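Local coordinates for protein CurF (PDB 2Q35) that probably catalyses a decarboxylation step in polyketide chain beta-branching, as a lyase domain of the crotonase fold, at residues A[226-229]-A[230-234]; A[43-46]-A[47-50]; A[160-163]-A[164-167]. The protein carries 1 engineered substitution. All coordinates share one frame; numbering follows the deposited sequence.

How the contacts relate
The three contacts follow one another along the chain in the order 2, 3, 1, all within the crotonase-family domain and none touching another. Contact 2 joins helix 29-44 to strand 50-54 of the six-stranded mixed sheet. Contact 3 links strand 161-162, at the edge of the three-stranded sheet, to helix 163-168. Contact 1 closes the long helix 197-230 before helix 235-240, where another copy of the protein packs against it. The centres of contacts 1 and 2 lie about 42 Å apart on opposite sides of the chain's centre; that of contact 3 is about 34 Å from the centre of contact 2 and about 29 Å from that of contact 1. Each is a local turn or helix end joining neighbouring elements.

Contact 1 (A[226-229]-A[230-234])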
ATOM      1  N   HIS A 226      25.387  -0.610  -5.520  1.00 15.76           N
ATOM      2  CA  HIS A 226      25.589  -0.374  -6.938  1.00 16.58           C
ATOM      3  C   HIS A 226      27.052  -0.396  -7.308  1.00 16.71           C
ATOM      4  O   HIS A 226      27.438  -0.987  -8.309  1.00 17.00           O
ATOM      5  CB  HIS A 226      24.945   0.939  -7.371  1.00 17.27           C
ATOM      6  CG  HIS A 226      25.249   1.318  -8.784  1.00 15.11           C
ATOM      7  ND1 HIS A 226      24.476   0.905  -9.848  1.00 18.40           N
ATOM      8  CD2 HIS A 226      26.228   2.098  -9.304  1.00 19.54           C
ATOM      9  CE1 HIS A 226      24.984   1.389 -10.969  1.00 19.92           C
ATOM     10  NE2 HIS A 226      26.045   2.115 -10.667  1.00 20.64           N
ATOM     11  N   GLN A 227      27.886   0.235  -6.489  1.00 17.13           N
ATOM     12  CA  GLN A 227      29.309   0.243  -6.779  1.00 18.49           C
ATOM     13  C   GLN A 227      29.909  -1.164  -6.843  1.00 18.11           C
ATOM     14  O   GLN A 227      30.825  -1.409  -7.630  1.00 20.26           O
ATOM     15  CB  GLN A 227      30.040   1.137  -5.783  1.00 19.99           C
ATOM     16  CG  GLN A 227      29.750   2.625  -6.014  1.00 23.85           C
ATOM     17  CD  GLN A 227      30.321   3.141  -7.330  1.00 33.69           C
ATOM     18  OE1 GLN A 227      29.579   3.464  -8.270  1.00 35.61           O
ATOM     19  NE2 GLN A 227      31.649   3.202  -7.411  1.00 35.47           N
ATOM     20  N   VAL A 228      29.400  -2.090  -6.029  1.00 15.57           N
ATOM     21  CA  VAL A 228      29.907  -3.459  -6.054  1.00 13.67           C
ATOM     22  C   VAL A 228      29.390  -4.187  -7.297  1.00 14.38           C
ATOM     23  O   VAL A 228      30.163  -4.819  -8.019  1.00 14.56           O
ATOM     24  CB  VAL A 228      29.505  -4.239  -4.788  1.00 15.17           C
ATOM     25  CG1 VAL A 228      29.887  -5.714  -4.899  1.00 16.54           C
ATOM     26  CG2 VAL A 228      30.164  -3.621  -3.592  1.00 14.65           C
ATOM     27  N   THR A 229      28.081  -4.108  -7.525  1.00 14.06           N
ATOM     28  CA  THR A 229      27.483  -4.919  -8.598  1.00 15.36           C
ATOM     29  C   THR A 229      27.763  -4.391 -10.005  1.00 15.47           C
ATOM     30  O   THR A 229      27.762  -5.175 -10.977  1.00 16.35           O
ATOM     31  CB  THR A 229      25.971  -5.127  -8.394  1.00 14.23           C
ATOM     32  OG1 THR A 229      25.291  -3.871  -8.496  1.00 15.73           O
ATOM     33  CG2 THR A 229      25.678  -5.773  -7.051  1.00 17.04           C
ATOM     34  N   PHE A 230      27.973  -3.081 -10.119  1.00 15.90           N
ATOM     35  CA  PHE A 230      28.312  -2.455 -11.412  1.00 17.10           C
ATOM     36  C   PHE A 230      29.725  -2.818 -11.827  1.00 17.22           C
ATOM     37  O   PHE A 230      30.011  -3.023 -13.022  1.00 18.21           O
ATOM     38  CB  PHE A 230      28.145  -0.934 -11.352  1.00 16.55           C
ATOM     39  CG  PHE A 230      28.403  -0.238 -12.663  1.00 20.30           C
ATOM     40  CD1 PHE A 230      27.377  -0.063 -13.587  1.00 20.15           C
ATOM     41  CD2 PHE A 230      29.659   0.256 -12.959  1.00 19.54           C
ATOM     42  CE1 PHE A 230      27.618   0.581 -14.803  1.00 19.94           C
ATOM     43  CE2 PHE A 230      29.922   0.904 -14.166  1.00 22.43           C
ATOM     44  CZ  PHE A 230      28.893   1.070 -15.089  1.00 19.52           C
ATOM     45  N   ASN A 231      30.623  -2.906 -10.844  1.00 17.46           N
ATOM     46  CA  ASN A 231      32.021  -3.183 -11.144  1.00 19.11           C
ATOM     47  C   ASN A 231      32.340  -4.672 -11.061  1.00 20.14           C
ATOM     48  O   ASN A 231      33.126  -5.125 -10.203  1.00 21.18           O
ATOM     49  CB  ASN A 231      32.932  -2.333 -10.248  1.00 20.13           C
ATOM     50  CG  ASN A 231      32.775  -0.841 -10.524  1.00 21.83           C
ATOM     51  OD1 ASN A 231      33.198  -0.345 -11.577  1.00 26.78           O
ATOM     52  ND2 ASN A 231      32.133  -0.124  -9.602  1.00 23.42           N
ATOM     53  N   GLN A 232      31.693  -5.426 -11.941  1.00 20.04           N
ATOM     54  CA  GLN A 232      31.934  -6.848 -12.101  1.00 20.01           C
ATOM     55  C   GLN A 232      32.287  -7.078 -13.569  1.00 20.54           C
ATOM     56  O   GLN A 232      31.790  -6.351 -14.447  1.00 21.33           O
ATOM     57  CB  GLN A 232      30.705  -7.668 -11.700  1.00 20.46           C
ATOM     58  CG  GLN A 232      30.329  -7.577 -10.202  1.00 19.09           C
ATOM     59  CD  GLN A 232      31.471  -7.997  -9.240  1.00 23.80           C
ATOM     60  OE1 GLN A 232      32.170  -9.002  -9.458  1.00 21.49           O
ATOM     61  NE2 GLN A 232      31.630  -7.238  -8.146  1.00 23.65           N
ATOM     62  N   PRO A 233      33.153  -8.069 -13.836  1.00 21.48           N
ATOM     63  CA  PRO A 233      33.732  -8.316 -15.159  1.00 22.33           C
ATOM     64  C   PRO A 233      32.754  -8.261 -16.338  1.00 22.65           C
ATOM     65  O   PRO A 233      33.062  -7.625 -17.351  1.00 23.44           O
ATOM     66  CB  PRO A 233      34.339  -9.718 -15.013  1.00 22.26           C
ATOM     67  CG  PRO A 233      34.753  -9.780 -13.565  1.00 22.73           C
ATOM     68  CD  PRO A 233      33.696  -8.996 -12.814  1.00 21.48           C
ATOM     69  N   GLU A 234      31.584  -8.882 -16.181  1.00 22.93           N
ATOM     70  CA  GLU A 234      30.655  -9.123 -17.301  1.00 22.65           C
ATOM     71  C   GLU A 234      29.761  -7.937 -17.650  1.00 21.43           C
ATOM     72  O   GLU A 234      29.044  -7.958 -18.666  1.00 20.60           O
ATOM     73  CB  GLU A 234      29.764 -10.321 -16.962  1.00 24.46           C
ATOM     74  CG  GLU A 234      28.737  -9.989 -15.866  1.00 28.82           C
ATOM     75  CD  GLU A 234      28.326 -11.174 -15.018  1.00 39.45           C
ATOM     76  OE1 GLU A 234      27.773 -12.156 -15.570  1.00 43.19           O
ATOM     77  OE2 GLU A 234      28.539 -11.103 -13.787  1.00 38.18           O
TER
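F230 and H226, one turn apart at the C-terminal end of the long helix 197-230, lie side by side. Here the side chains of N231 and Q232 cap the helix end by taking carbonyls of its last turn. Three successive carbonyls are each met by a donor from the following residues: F230 N supplies the first, reaching H226 O at 2.8 Å in a regular i to i+4 helical bond, and side-chain amides reach the next two. N231 ND2 bonds Q227 O at 2.7 Å, in the carbonyl plane on a lone pair, with the oxygen close to the plane of the asparagine amide. Q232 NE2 reaches V228 O at 2.8 Å and an almost straight 169°, yet comes from above the carbonyl plane; its chain bends at chi2 (-57°) to fold the amide back over the turn. N231 itself centres an inverse gamma turn, where the chain leaves the helix.

The imidazole nitrogens are satisfied outside this turn, ND1 with T133 O and NE2 with K72 NZ, while T229 OG1 bonds T133 OG1. K72 also makes a cation-pi contact with the F230 ring, and S199 and L198 of a second subunit pack on T229 and Q232. The H226 and F230 rings are near parallel but slid apart and barely overlap; F230 CB lies over the imidazole face, 4.0 Å from the H226 ring centroid, a CH-pi contact.

Contact 2 (A[43-46]-A[47-50]); sequences AQNQ and QYKV
N45 lies over one face of the Y48 ring, and this stack is the tightly packed part of the contact. Its CB sits 3.7 Å from the ring centroid and only 16° off the normal, a CH-pi contact, while the carboxamide extends across the same face toward the phenol end with its plane 27° from that of the ring. N45 ND2 thereby comes to 3.2 Å from Y48 CZ. The asparagine's CG is anti to the backbone N (chi1 -166°), which turns the amide forward to the residues that follow.

Both ends of that amide are used. N45 OD1 accepts from Q47 N at 2.9 Å, and ND2 donates to a water that in turn donates to Y48 OH, bridging the two side chains at the ring's far end. The backbone here forms a type I beta turn from N45 to Y48, closed by Y48 N on N45 O at 3.1 Å, with the N45 side chain bonding inside it as an Asx turn. It carries the chain from helix 29-44 toward strand 50-54 of the crotonase core. Y48 is buried, and its hydroxyl also bonds E8 on the first strand of that sheet, fixing the phenol end from a second direction.

The middle of the turn is looser. Q46 and Q47 are exposed, and both chains bend at chi2. The Q46 amide leads away from Q47 and Y48, and its side chain touches R197 of helix 197-230, whereas Q47 keeps its CB within 3.3 Å of N45 OD1.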
ATOM      1  N   ALA A  43      11.282  28.874  -8.397  1.00 16.98           N
ATOM      2  CA  ALA A  43      11.471  29.212  -6.975  1.00 18.35           C
ATOM      3  C   ALA A  43      11.346  30.716  -6.725  1.00 19.09           C
ATOM      4  O   ALA A  43      10.968  31.157  -5.628  1.00 20.28           O
ATOM      5  CB  ALA A  43      12.802  28.698  -6.482  1.00 18.00           C
ATOM      6  N   GLN A  44      11.668  31.498  -7.745  1.00 18.09           N
ATOM      7  CA  GLN A  44      11.701  32.950  -7.632  1.00 18.81           C
ATOM      8  C   GLN A  44      10.390  33.656  -7.928  1.00 19.20           C
ATOM      9  O   GLN A  44      10.261  34.852  -7.661  1.00 20.36           O
ATOM     10  CB  GLN A  44      12.774  33.491  -8.562  1.00 19.55           C
ATOM     11  CG  GLN A  44      14.154  33.011  -8.188  1.00 16.19           C
ATOM     12  CD  GLN A  44      15.191  33.381  -9.219  1.00 18.40           C
ATOM     13  OE1 GLN A  44      14.875  33.647 -10.391  1.00 21.17           O
ATOM     14  NE2 GLN A  44      16.445  33.399  -8.793  1.00 17.06           N
ATOM     15  N   ASN A  45       9.435  32.951  -8.523  1.00 17.92           N
ATOM     16  CA  ASN A  45       8.158  33.571  -8.831  1.00 17.88           C
ATOM     17  C   ASN A  45       7.105  33.092  -7.844  1.00 18.76           C
ATOM     18  O   ASN A  45       6.617  31.959  -7.953  1.00 19.56           O
ATOM     19  CB  ASN A  45       7.706  33.283 -10.268  1.00 18.14           C
ATOM     20  CG  ASN A  45       6.549  34.196 -10.700  1.00 25.17           C
ATOM     21  OD1 ASN A  45       5.717  34.643  -9.867  1.00 26.58           O
ATOM     22  ND2 ASN A  45       6.516  34.527 -11.992  1.00 30.80           N
ATOM     23  N   GLN A  46       6.771  33.967  -6.891  1.00 18.48           N
ATOM     24  CA  GLN A  46       5.822  33.690  -5.815  1.00 19.52           C
ATOM     25  C   GLN A  46       4.415  33.408  -6.313  1.00 18.85           C
ATOM     26  O   GLN A  46       3.582  32.878  -5.584  1.00 19.82           O
ATOM     27  CB  GLN A  46       5.769  34.884  -4.860  1.00 19.99           C
ATOM     28  CG  GLN A  46       7.011  35.033  -4.014  1.00 24.76           C
ATOM     29  CD  GLN A  46       7.056  34.016  -2.887  1.00 34.90           C
ATOM     30  OE1 GLN A  46       6.207  34.031  -1.985  1.00 39.71           O
ATOM     31  NE2 GLN A  46       8.039  33.128  -2.931  1.00 30.90           N
ATOM     32  N   GLN A  47       4.142  33.777  -7.547  1.00 18.45           N
ATOM     33  CA  GLN A  47       2.798  33.560  -8.086  1.00 18.31           C
ATOM     34  C   GLN A  47       2.587  32.117  -8.551  1.00 17.86           C
ATOM     35  O   GLN A  47       1.432  31.701  -8.764  1.00 17.57           O
ATOM     36  CB  GLN A  47       2.529  34.522  -9.239  1.00 19.75           C
ATOM     37  CG  GLN A  47       2.676  35.999  -8.836  1.00 27.33           C
ATOM     38  CD  GLN A  47       1.680  36.454  -7.761  1.00 39.09           C
ATOM     39  OE1 GLN A  47       0.466  36.267  -7.894  1.00 46.16           O
ATOM     40  NE2 GLN A  47       2.199  37.069  -6.697  1.00 44.69           N
ATOM     41  N   TYR A  48       3.678  31.369  -8.734  1.00 15.56           N
ATOM     42  CA  TYR A  48       3.556  29.993  -9.209  1.00 14.96           C
ATOM     43  C   TYR A  48       3.150  29.049  -8.096  1.00 15.79           C
ATOM     44  O   TYR A  48       3.683  29.134  -6.962  1.00 17.52           O
ATOM     45  CB  TYR A  48       4.839  29.512  -9.877  1.00 14.62           C
ATOM     46  CG  TYR A  48       5.256  30.291 -11.095  1.00 16.05           C
ATOM     47  CD1 TYR A  48       4.360  31.132 -11.771  1.00 17.08           C
ATOM     48  CD2 TYR A  48       6.536  30.133 -11.626  1.00 16.92           C
ATOM     49  CE1 TYR A  48       4.760  31.830 -12.941  1.00 14.31           C
ATOM     50  CE2 TYR A  48       6.926  30.792 -12.780  1.00 14.53           C
ATOM     51  CZ  TYR A  48       6.055  31.653 -13.424  1.00 17.73           C
ATOM     52  OH  TYR A  48       6.461  32.319 -14.561  1.00 21.29           O
ATOM     53  N   LYS A  49       2.219  28.139  -8.416  1.00 13.84           N
ATOM     54  CA  LYS A  49       1.637  27.239  -7.427  1.00 13.40           C
ATOM     55  C   LYS A  49       1.778  25.751  -7.755  1.00 13.62           C
ATOM     56  O   LYS A  49       1.746  24.921  -6.843  1.00 14.30           O
ATOM     57  CB  LYS A  49       0.131  27.522  -7.210  1.00 14.27           C
ATOM     58  CG  LYS A  49      -0.211  28.875  -6.659  1.00 17.01           C
ATOM     59  CD  LYS A  49      -1.720  28.887  -6.545  1.00 20.43           C
ATOM     60  CE  LYS A  49      -2.251  30.057  -5.803  1.00 22.73           C
ATOM     61  NZ  LYS A  49      -3.723  29.991  -5.831  1.00 15.05           N
ATOM     62  N   VAL A  50       1.825  25.412  -9.051  1.00 12.26           N
ATOM     63  CA  VAL A  50       1.900  23.983  -9.492  1.00 13.17           C
ATOM     64  C   VAL A  50       2.832  23.916 -10.679  1.00 13.10           C
ATOM     65  O   VAL A  50       2.748  24.759 -11.577  1.00 15.14           O
ATOM     66  CB  VAL A  50       0.493  23.403  -9.895  1.00 12.64           C
ATOM     67  CG1 VAL A  50       0.607  21.931 -10.284  1.00 15.19           C
ATOM     68  CG2 VAL A  50      -0.529  23.548  -8.770  1.00 15.72           C
TER
HETATM   69  O   HOH W   1       8.806  34.114 -13.626  1.00 42.10           O

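Contact 3 (A[160-163]-A[164-167]); sequences NYRG and KELA
The guanidinium of R162 is stacked over the carboxylate of E165, the two planes only 19° apart and the chains crossing at a slant. E165 CG lies over one face of the guanidinium, with R162 NH1 3.6 Å from E165 CD. Because OE1 lies well out of the guanidinium plane, no N-H points at it: the salt bridge from R162 NH1 to E165 OE1 is long, 3.8 Å, and purely one of charge. K164 runs alongside R162 in the same direction and brings its CD to the guanidinium edge, near NH2.

R162, the last residue of strand 161-162, is also the N-cap of helix 163-168, and E165, at N3, reaches back to the N-cap amide, which is one half of a capping box. E165 OE1 accepts R162 N at 2.9 Å through its anti lone pair, the glutamate chain lying extended beyond CG (chi2 178°). In the other direction R162 O receives L166 N at 3.1 Å and, weakly, E165 N.

On the buried side Y161 and L166 cross at about a right angle, Y161 CB meeting L166 CD2 at 3.6 Å. L150 and M154 of helix 148-157 also touch L166, and the Y161 hydroxyl bonds E153 of that helix.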
ATOM      1  N   ASN A 160      10.846  -3.699 -19.912  1.00 14.33           N
ATOM      2  CA  ASN A 160      10.011  -2.591 -20.365  1.00 16.16           C
ATOM      3  C   ASN A 160       8.544  -2.968 -20.237  1.00 17.19           C
ATOM      4  O   ASN A 160       8.130  -4.017 -20.716  1.00 15.88           O
ATOM      5  CB  ASN A 160      10.303  -2.262 -21.845  1.00 15.68           C
ATOM      6  CG  ASN A 160      11.705  -1.724 -22.057  1.00 19.49           C
ATOM      7  OD1 ASN A 160      12.301  -1.145 -21.156  1.00 18.85           O
ATOM      8  ND2 ASN A 160      12.235  -1.915 -23.249  1.00 18.72           N
ATOM      9  N   TYR A 161       7.783  -2.116 -19.558  1.00 16.58           N
ATOM     10  CA  TYR A 161       6.352  -2.281 -19.372  1.00 16.39           C
ATOM     11  C   TYR A 161       5.603  -1.168 -20.098  1.00 15.81           C
ATOM     12  O   TYR A 161       5.848   0.004 -19.867  1.00 15.78           O
ATOM     13  CB  TYR A 161       5.990  -2.221 -17.888  1.00 16.82           C
ATOM     14  CG  TYR A 161       6.539  -3.374 -17.089  1.00 18.04           C
ATOM     15  CD1 TYR A 161       5.714  -4.417 -16.688  1.00 19.01           C
ATOM     16  CD2 TYR A 161       7.897  -3.425 -16.734  1.00 16.89           C
ATOM     17  CE1 TYR A 161       6.228  -5.498 -15.940  1.00 20.78           C
ATOM     18  CE2 TYR A 161       8.414  -4.487 -15.995  1.00 17.59           C
ATOM     19  CZ  TYR A 161       7.572  -5.515 -15.601  1.00 21.11           C
ATOM     20  OH  TYR A 161       8.100  -6.564 -14.886  1.00 22.30           O
ATOM     21  N   ARG A 162       4.675  -1.509 -20.985  1.00 15.61           N
ATOM     22  CA  ARG A 162       3.812  -0.440 -21.506  1.00 16.12           C
ATOM     23  C   ARG A 162       2.871   0.090 -20.400  1.00 14.39           C
ATOM     24  O   ARG A 162       2.474  -0.650 -19.501  1.00 15.51           O
ATOM     25  CB  ARG A 162       2.981  -0.916 -22.720  1.00 16.91           C
ATOM     26  CG  ARG A 162       3.754  -0.990 -24.045  1.00 17.92           C
ATOM     27  CD  ARG A 162       2.891  -1.435 -25.248  1.00 21.38           C
ATOM     28  NE  ARG A 162       1.569  -1.876 -24.815  1.00 38.97           N
ATOM     29  CZ  ARG A 162       1.239  -3.135 -24.537  1.00 40.03           C
ATOM     30  NH1 ARG A 162       2.129  -4.119 -24.665  1.00 38.55           N
ATOM     31  NH2 ARG A 162       0.005  -3.401 -24.136  1.00 40.89           N
ATOM     32  N   GLY A 163       2.473   1.358 -20.507  1.00 14.05           N
ATOM     33  CA  GLY A 163       1.499   1.949 -19.583  1.00 14.05           C
ATOM     34  C   GLY A 163       0.272   1.072 -19.426  1.00 13.95           C
ATOM     35  O   GLY A 163      -0.197   0.818 -18.316  1.00 14.58           O
ATOM     36  N   LYS A 164      -0.237   0.560 -20.547  1.00 14.99           N
ATOM     37  CA  LYS A 164      -1.421  -0.288 -20.514  1.00 16.31           C
ATOM     38  C   LYS A 164      -1.230  -1.509 -19.622  1.00 17.23           C
ATOM     39  O   LYS A 164      -2.136  -1.893 -18.873  1.00 17.45           O
ATOM     40  CB  LYS A 164      -1.777  -0.719 -21.930  1.00 16.43           C
ATOM     41  CG  LYS A 164      -3.094  -1.452 -22.018  1.00 21.37           C
ATOM     42  CD  LYS A 164      -3.384  -1.832 -23.449  1.00 27.71           C
ATOM     43  CE  LYS A 164      -4.804  -2.365 -23.582  1.00 36.06           C
ATOM     44  NZ  LYS A 164      -4.963  -3.152 -24.838  1.00 39.43           N
ATOM     45  N   GLU A 165      -0.048  -2.113 -19.699  1.00 16.38           N
ATOM     46  CA  GLU A 165       0.247  -3.303 -18.902  1.00 18.72           C
ATOM     47  C   GLU A 165       0.273  -2.934 -17.417  1.00 18.02           C
ATOM     48  O   GLU A 165      -0.202  -3.690 -16.573  1.00 17.81           O
ATOM     49  CB  GLU A 165       1.577  -3.930 -19.342  1.00 18.85           C
ATOM     50  CG  GLU A 165       1.577  -4.432 -20.794  1.00 21.35           C
ATOM     51  CD  GLU A 165       2.930  -5.012 -21.220  1.00 22.73           C
ATOM     52  OE1 GLU A 165       3.925  -4.260 -21.300  1.00 19.82           O
ATOM     53  OE2 GLU A 165       2.989  -6.229 -21.493  1.00 26.28           O
ATOM     54  N   LEU A 166       0.808  -1.757 -17.108  1.00 16.83           N
ATOM     55  CA  LEU A 166       0.886  -1.294 -15.715  1.00 16.26           C
ATOM     56  C   LEU A 166      -0.517  -1.020 -15.157  1.00 17.45           C
ATOM     57  O   LEU A 166      -0.808  -1.370 -14.017  1.00 18.06           O
ATOM     58  CB  LEU A 166       1.762  -0.050 -15.593  1.00 16.33           C
ATOM     59  CG  LEU A 166       3.234  -0.203 -16.006  1.00 18.16           C
ATOM     60  CD1 LEU A 166       3.884   1.158 -15.955  1.00 20.04           C
ATOM     61  CD2 LEU A 166       3.930  -1.208 -15.092  1.00 20.35           C
ATOM     62  N   ALA A 167      -1.378  -0.418 -15.975  1.00 17.93           N
ATOM     63  CA  ALA A 167      -2.771  -0.156 -15.606  1.00 18.32           C
ATOM     64  C   ALA A 167      -3.515  -1.457 -15.333  1.00 19.43           C
ATOM     65  O   ALA A 167      -4.266  -1.562 -14.354  1.00 20.20           O
ATOM     66  CB  ALA A 167      -3.480   0.612 -16.732  1.00 18.78           C
TER